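Local atomic coordinates of bifunctional pinoresinol-lariciresinol reductase 1 (Thuja plicata, PDB entry 1QYD), a protein that catalyses the NADPH-dependent, enantioselective reduction of pinoresinol to lariciresinol and of lariciresinol to secoisolariciresinol in lignan biosynthesis. Residues V182-D187 / S228-I233; P222-L227 / Y302-S307. All blocks are in the same frame, centred on the assembly; numbering follows the deposited sequence.

Interaction 1. Residues V182-D187 / S228-I233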
# COMPACT_ATOMS: atom_id res chain seq x y z
N VAL A 182 -11.24 -0.97 32.25
CA VAL A 182 -10.00 -1.03 31.50
C VAL A 182 -9.92 -2.46 31.00
O VAL A 182 -10.08 -3.40 31.78
CB VAL A 182 -8.67 -0.78 32.30
CG1 VAL A 182 -8.33 0.70 32.27
CG2 VAL A 182 -8.78 -1.29 33.73
N LEU A 183 -9.73 -2.61 29.69
CA LEU A 183 -9.53 -3.93 29.11
C LEU A 183 -8.03 -4.23 29.24
O LEU A 183 -7.21 -3.36 28.93
CB LEU A 183 -9.99 -3.87 27.65
CG LEU A 183 -10.47 -5.12 26.86
CD1 LEU A 183 -11.85 -4.85 26.24
CD2 LEU A 183 -9.54 -5.44 25.70
N ILE A 184 -7.63 -5.40 29.81
CA ILE A 184 -6.21 -5.78 29.89
C ILE A 184 -5.94 -6.97 28.97
O ILE A 184 -6.76 -7.83 28.69
CB ILE A 184 -5.76 -6.15 31.36
CG1 ILE A 184 -5.89 -4.97 32.31
CG2 ILE A 184 -4.28 -6.52 31.35
CD1 ILE A 184 -5.11 -5.11 33.64
N TYR A 185 -4.73 -6.98 28.43
CA TYR A 185 -4.37 -7.98 27.46
C TYR A 185 -3.65 -9.09 28.18
O TYR A 185 -2.48 -9.04 28.57
CB TYR A 185 -3.54 -7.28 26.38
CG TYR A 185 -4.36 -6.12 25.78
CD1 TYR A 185 -3.99 -4.80 26.04
CD2 TYR A 185 -5.52 -6.40 25.05
CE1 TYR A 185 -4.79 -3.74 25.60
CE2 TYR A 185 -6.31 -5.36 24.59
CZ TYR A 185 -5.94 -4.04 24.88
OH TYR A 185 -6.80 -3.02 24.53
N GLY A 186 -4.48 -10.08 28.44
CA GLY A 186 -4.05 -11.33 29.03
C GLY A 186 -3.87 -11.23 30.52
O GLY A 186 -4.80 -11.34 31.33
N ASP A 187 -2.59 -11.06 30.81
CA ASP A 187 -2.11 -10.92 32.17
C ASP A 187 -1.87 -9.45 32.46
O ASP A 187 -2.25 -8.95 33.50
CB ASP A 187 -0.80 -11.73 32.33
CG ASP A 187 0.32 -11.57 31.27
OD1 ASP A 187 1.40 -12.09 31.51
OD2 ASP A 187 0.13 -10.96 30.21
N SER A 228 4.86 -2.75 32.49
CA SER A 228 3.79 -3.57 31.97
C SER A 228 2.53 -2.73 31.84
O SER A 228 2.51 -1.57 32.27
CB SER A 228 3.58 -4.77 32.91
OG SER A 228 3.20 -4.56 34.28
N GLN A 229 1.49 -3.32 31.24
CA GLN A 229 0.22 -2.64 31.02
C GLN A 229 -0.51 -2.23 32.28
O GLN A 229 -0.97 -1.10 32.41
CB GLN A 229 -0.73 -3.52 30.23
CG GLN A 229 -2.00 -2.73 29.88
CD GLN A 229 -3.00 -3.60 29.15
OE1 GLN A 229 -2.79 -4.79 28.93
NE2 GLN A 229 -4.10 -2.96 28.80
N LYS A 230 -0.62 -3.24 33.14
CA LYS A 230 -1.22 -3.20 34.45
C LYS A 230 -0.45 -2.20 35.30
O LYS A 230 -1.07 -1.42 36.01
CB LYS A 230 -1.15 -4.64 34.94
CG LYS A 230 -1.80 -5.21 36.19
CD LYS A 230 -1.37 -6.70 36.23
CE LYS A 230 -1.81 -7.48 37.50
NZ LYS A 230 -1.12 -8.76 37.69
N GLU A 231 0.88 -2.14 35.28
CA GLU A 231 1.56 -1.16 36.09
C GLU A 231 1.39 0.27 35.68
O GLU A 231 1.67 1.12 36.53
CB GLU A 231 3.02 -1.33 36.11
CG GLU A 231 3.49 -2.65 36.68
CD GLU A 231 4.99 -2.70 36.48
OE1 GLU A 231 5.42 -3.06 35.39
OE2 GLU A 231 5.70 -2.35 37.42
N VAL A 232 1.03 0.57 34.42
CA VAL A 232 0.70 1.94 33.99
C VAL A 232 -0.76 2.24 34.39
O VAL A 232 -1.10 3.39 34.70
CB VAL A 232 0.88 2.10 32.43
CG1 VAL A 232 0.31 3.43 31.84
CG2 VAL A 232 2.38 2.05 32.21
N ILE A 233 -1.62 1.22 34.41
CA ILE A 233 -2.97 1.36 34.91
C ILE A 233 -2.82 1.70 36.36
O ILE A 233 -3.59 2.53 36.84
CB ILE A 233 -3.78 0.10 34.82
CG1 ILE A 233 -3.86 -0.38 33.38
CG2 ILE A 233 -5.16 0.40 35.36
CD1 ILE A 233 -4.81 -1.52 32.96
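Val182 and Ile233 meet tip to tip where the loop leading from strand 181-182 to strand 191-195 lies against the first turn of helix 229-241, a turn opened by a capping box between Ser228 and Glu231. CB of Val182 stands 4.0 Å from CD1 of Ile233. At Leu183 the backbone takes over: its O receives a weak, bent bond from NE2 of Gln229. Ile184 lays its CG1-CD1 arm across the end of Ile233, with the two CD1 atoms 3.7 Å apart, while its CG2 branch rests against OE1 of Gln229. Tyr185 N then gives that same OE1 a nearly straight hydrogen bond of 3.0 Å (170° at the hydrogen). Gln229 can span the gap because CG is anti to the backbone N (chi1 -174°) and the chain beyond is extended, carrying the amide to the loop backbone, where it bonds on both sides of Ile184. The amide is also nearly parallel to the Tyr185 ring, the planes 13° apart, set above the ring plane and off its CD1-CE1 side, NE2 3.3 Å from CD1 of Tyr185; the phenol OH is held by Ala169 O. An alanine in place of Gln229 would probably leave Tyr185 N and Leu183 O without these mates and open a gap against the CD1-CE1 side of the ring. The ring sits about 11 Å, side chain to side chain, from His271, a probable substrate-binding residue. At Asp187 the extended Lys230 runs past the loop, its NZ bonded to Asn189 OD1 and its CD 3.6 Å from O of Asp187.

Interaction 2. Residues P222-L227 / Y302-S307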
# COMPACT_ATOMS: atom_id res chain seq x y z
N PRO A 222 14.02 3.72 28.73
CA PRO A 222 14.38 4.50 29.91
C PRO A 222 14.03 3.60 31.05
O PRO A 222 12.92 3.05 31.07
CB PRO A 222 13.56 5.72 29.90
CG PRO A 222 13.00 5.73 28.52
CD PRO A 222 12.80 4.27 28.16
N PRO A 223 14.99 3.33 31.94
CA PRO A 223 14.91 2.25 32.93
C PRO A 223 13.56 2.21 33.67
O PRO A 223 12.84 1.20 33.65
CB PRO A 223 16.10 2.53 33.80
CG PRO A 223 17.09 3.29 32.91
CD PRO A 223 16.18 4.18 32.12
N MET A 224 13.20 3.39 34.20
CA MET A 224 11.98 3.60 34.98
C MET A 224 10.65 3.33 34.28
O MET A 224 9.67 2.93 34.93
CB MET A 224 11.95 5.04 35.50
CG MET A 224 12.90 5.23 36.67
SD MET A 224 12.70 6.77 37.61
CE MET A 224 11.25 6.34 38.53
N ASN A 225 10.65 3.54 32.96
CA ASN A 225 9.46 3.34 32.18
C ASN A 225 9.46 2.00 31.49
O ASN A 225 8.83 1.90 30.44
CB ASN A 225 9.32 4.43 31.15
CG ASN A 225 9.37 5.85 31.68
OD1 ASN A 225 9.77 6.12 32.83
ND2 ASN A 225 8.97 6.78 30.80
N ILE A 226 10.16 0.93 31.97
CA ILE A 226 9.97 -0.39 31.35
C ILE A 226 8.88 -1.09 32.18
O ILE A 226 9.07 -1.93 33.08
CB ILE A 226 11.25 -1.22 31.37
CG1 ILE A 226 12.42 -0.50 30.71
CG2 ILE A 226 10.90 -2.53 30.65
CD1 ILE A 226 13.83 -0.97 31.11
N LEU A 227 7.67 -0.69 31.79
CA LEU A 227 6.49 -1.07 32.52
C LEU A 227 5.46 -1.84 31.73
O LEU A 227 5.21 -1.64 30.54
CB LEU A 227 5.89 0.20 33.07
CG LEU A 227 6.78 1.09 33.89
CD1 LEU A 227 6.12 2.41 34.12
CD2 LEU A 227 7.12 0.37 35.15
N TYR A 302 14.53 12.26 31.52
CA TYR A 302 13.34 11.58 31.05
C TYR A 302 12.23 11.61 32.08
O TYR A 302 12.40 11.52 33.30
CB TYR A 302 13.60 10.10 30.64
CG TYR A 302 14.07 9.14 31.70
CD1 TYR A 302 15.43 8.99 31.93
CD2 TYR A 302 13.13 8.43 32.48
CE1 TYR A 302 15.88 8.14 32.94
CE2 TYR A 302 13.57 7.59 33.51
CZ TYR A 302 14.95 7.44 33.73
OH TYR A 302 15.42 6.63 34.75
N VAL A 303 11.09 11.83 31.46
CA VAL A 303 9.81 11.85 32.12
C VAL A 303 9.32 10.43 32.31
O VAL A 303 9.35 9.57 31.43
CB VAL A 303 8.89 12.71 31.26
CG1 VAL A 303 7.43 12.55 31.58
CG2 VAL A 303 9.25 14.14 31.57
N THR A 304 8.91 10.23 33.56
CA THR A 304 8.36 8.96 34.02
C THR A 304 6.85 8.98 33.75
O THR A 304 6.27 10.05 33.49
CB THR A 304 8.70 8.82 35.53
OG1 THR A 304 8.00 9.78 36.32
CG2 THR A 304 10.18 9.05 35.73
N MET A 305 6.19 7.81 33.74
CA MET A 305 4.75 7.77 33.48
C MET A 305 3.89 8.29 34.64
O MET A 305 2.69 8.46 34.55
CB MET A 305 4.39 6.35 33.13
CG MET A 305 5.24 5.87 31.99
SD MET A 305 5.19 7.13 30.71
CE MET A 305 3.61 6.65 30.13
N ASP A 306 4.52 8.56 35.77
CA ASP A 306 3.98 9.15 36.96
C ASP A 306 3.92 10.62 36.63
O ASP A 306 2.86 11.22 36.64
CB ASP A 306 4.92 8.86 38.13
CG ASP A 306 5.00 7.38 38.52
OD1 ASP A 306 5.56 6.56 37.79
OD2 ASP A 306 4.45 7.03 39.58
N SER A 307 5.04 11.23 36.26
CA SER A 307 5.03 12.63 35.91
C SER A 307 4.29 12.97 34.62
O SER A 307 3.71 14.05 34.50
CB SER A 307 6.49 13.03 35.90
OG SER A 307 7.03 12.69 37.18
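Tyr302, Asn225 and Met224 carry most of this contact, which joins the turn before strand 226-228 to the segment entering the C-terminal helix 305-309, N-capped by Thr304. The Tyr302 ring is set among three successive residues of the other segment. Over one face comes Pro222, in a CH-pi contact with CB 3.9 Å from the ring centroid and 17° off its normal, displaced toward the rim. Pro223 CD approaches the phenol end obliquely, and Met224 meets the edge, its CB in the ring plane and 3.6 Å from CE2 of Tyr302. The tyrosine takes this place with CG between its own backbone N and carbonyl carbon (chi1 63°), which turns the ring toward the prolines; Asp199 and Tyr203 of helix 197-207 also touch it. The Met224 chain passes the edge at about a right angle to the tyrosine side chain. Its sulfur makes an oblique Met-aromatic contact; SD lies against CG2 of Thr304, and the bend at chi3 puts CE beside the same methyl.

Asn225 supplies the polar link. Its ND2 donates to O of Val303 at 2.9 Å, with an N-H...O angle of 169°; the bond lies in the carbonyl plane and close to the amide plane. Because ND2 also bonds Trp194 O, two backbone carbonyls grip the amide and would hold it against turning. On the acceptor side, OD1 lies 3.4 Å from CA of Thr304. Past the amide, Leu227 and Met305 lie alongside, pointing opposite ways, CD1 of Leu227 against CG of Met305, both resting on Ile235 of helix 229-241. Met305, bent at chi2, crosses the asparagine side chain at about a right angle and brings its SD to 3.8 Å from Asn225 ND2.

In the fold
The two interactions interleave along the chain: 222-227 runs directly into 228-233, so most of strand 226-228 lies in interaction 2, and its last residue and the helix start in interaction 1. Their centres are 16 Å apart, and they touch where Val232 packs on Leu227. Interaction 1 is mostly buried and ties the helix start to a distant loop through aliphatic tips and a glutamine amide bonded to backbone at both ends. Interaction 2 is partly buried, with Pro223 and Met224 exposed; proline, tyrosine and methionine packing accompanies a single asparagine side-chain hydrogen bond. Interaction 1 lies nearer His271, a probable substrate-binding residue; interaction 2 is away from the predicted sites. Lys191 connects both, meeting Glu231 and Ile226 O.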